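PDB 3RRK: V-type ATPase 116 kDa subunit from Meiothermus ruber, which probably serves, through this cytoplasmic N-terminal domain of subunit I, as part of the stator of a rotary proton-transporting V-type ATPase. Local coordinates for residues Gly149-Leu154 with Ser196-Ala201. Residues are numbered along the deposited sequence; the frame is centred on the assembly and turned at random.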
# COMPACT_ATOMS: atom_id res chain seq x y z
N GLY A 149 -16.36 33.72 18.81
CA GLY A 149 -15.74 32.93 17.76
C GLY A 149 -14.26 33.25 17.55
O GLY A 149 -13.85 34.41 17.51
N VAL A 150 -13.46 32.20 17.40
CA VAL A 150 -12.03 32.39 17.16
C VAL A 150 -11.59 31.83 15.82
O VAL A 150 -12.20 30.91 15.28
CB VAL A 150 -11.19 31.72 18.25
CG1 VAL A 150 -11.79 32.02 19.61
CG2 VAL A 150 -11.08 30.22 18.01
N ILE A 151 -10.53 32.42 15.29
CA ILE A 151 -9.91 31.92 14.08
C ILE A 151 -8.41 31.95 14.26
O ILE A 151 -7.83 33.03 14.43
CB ILE A 151 -10.23 32.77 12.85
CG1 ILE A 151 -11.73 32.87 12.62
CG2 ILE A 151 -9.59 32.16 11.63
CD1 ILE A 151 -12.11 33.81 11.49
N PRO A 152 -7.79 30.77 14.25
CA PRO A 152 -6.33 30.68 14.16
C PRO A 152 -5.97 30.80 12.70
O PRO A 152 -6.76 30.40 11.84
CB PRO A 152 -6.04 29.27 14.67
CG PRO A 152 -7.24 28.50 14.28
CD PRO A 152 -8.42 29.45 14.32
N PHE A 153 -4.80 31.35 12.41
CA PHE A 153 -4.34 31.46 11.03
C PHE A 153 -2.88 31.89 11.00
O PHE A 153 -2.40 32.54 11.91
CB PHE A 153 -5.22 32.43 10.25
CG PHE A 153 -5.06 33.87 10.67
CD1 PHE A 153 -5.76 34.37 11.75
CD2 PHE A 153 -4.22 34.72 9.97
CE1 PHE A 153 -5.62 35.69 12.13
CE2 PHE A 153 -4.08 36.05 10.34
CZ PHE A 153 -4.78 36.54 11.42
N LEU A 154 -2.15 31.51 9.95
CA LEU A 154 -0.74 31.85 9.86
C LEU A 154 -0.50 33.08 8.99
O LEU A 154 -1.21 33.34 8.02
CB LEU A 154 0.06 30.67 9.31
CG LEU A 154 0.14 29.38 10.12
CD1 LEU A 154 0.96 28.36 9.33
CD2 LEU A 154 0.75 29.62 11.48
N SER A 196 -21.45 35.92 16.43
CA SER A 196 -22.28 36.37 15.32
C SER A 196 -21.52 37.13 14.22
O SER A 196 -22.10 37.49 13.21
CB SER A 196 -23.45 37.23 15.84
OG SER A 196 -23.00 38.49 16.32
N GLU A 197 -20.24 37.40 14.43
CA GLU A 197 -19.47 38.15 13.44
C GLU A 197 -18.28 37.36 12.92
O GLU A 197 -17.34 37.92 12.36
CB GLU A 197 -18.97 39.46 14.04
CG GLU A 197 -20.09 40.35 14.55
CD GLU A 197 -19.58 41.68 15.06
OE1 GLU A 197 -18.48 41.70 15.66
OE2 GLU A 197 -20.28 42.69 14.85
N LEU A 198 -18.33 36.05 13.12
CA LEU A 198 -17.22 35.18 12.76
C LEU A 198 -16.93 35.31 11.27
O LEU A 198 -15.77 35.42 10.87
CB LEU A 198 -17.55 33.74 13.09
CG LEU A 198 -16.38 32.78 12.96
CD1 LEU A 198 -15.16 33.33 13.72
CD2 LEU A 198 -16.77 31.38 13.44
N GLU A 199 -17.98 35.30 10.48
CA GLU A 199 -17.87 35.40 9.03
C GLU A 199 -17.34 36.74 8.52
O GLU A 199 -16.67 36.79 7.50
CB GLU A 199 -19.20 35.06 8.37
CG GLU A 199 -19.60 33.63 8.64
CD GLU A 199 -18.42 32.67 8.42
OE1 GLU A 199 -17.59 32.97 7.52
OE2 GLU A 199 -18.33 31.65 9.15
N ALA A 200 -17.61 37.81 9.25
CA ALA A 200 -17.11 39.12 8.87
C ALA A 200 -15.60 39.16 9.03
O ALA A 200 -14.90 39.84 8.28
CB ALA A 200 -17.76 40.21 9.74
N ALA A 201 -15.12 38.43 10.02
CA ALA A 201 -13.70 38.33 10.28
C ALA A 201 -13.05 37.41 9.23
O ALA A 201 -11.96 37.70 8.73
CB ALA A 201 -13.48 37.78 11.68
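Ile-151 and Leu-198 meet where the first turn of helix 198-206 packs on edge strand 148-155 of a three-stranded antiparallel sheet, in the alpha-plus-beta lobe of the cytoplasmic domain far from the chain's centre. The side chains meet only through van der Waals contacts, and no hydrogen bond joins the two segments. Leu-198 and Ile-151 cross at a slant, the CD1 methyl of the leucine set against the CG1-CD1 arm of the isoleucine, 3.6 Å from Ile-151 CG1 and 3.8 Å from Ile-151 CD1. That arm reaches the helix because CG1 stands anti to the carbonyl carbon of Ile-151 (chi1 -57°) and the chain then runs on extended to CD1. The same leucine methyl, carried on a CG trans to the backbone N (chi1 -171°), also lies over the strand backbone, 3.9 Å from Gly-149 C, where the glycine puts no side chain in its way.

Around this, Leu-198 also touches Val-193, while Leu-205, two turns further along the helix, also touches Ile-151. The strand itself is held to 187-194 by backbone hydrogen bonds of Gly-149 with Val-193 and Ile-151 with Val-191. At the helix start, Glu-197 is the N-cap residue and its carboxylate forms a salt bridge with Arg-175. One turn in, the methyl of Ala-201 faces the strand and adds a looser touch, its CB 4.2 Å from Ile-151 CD1.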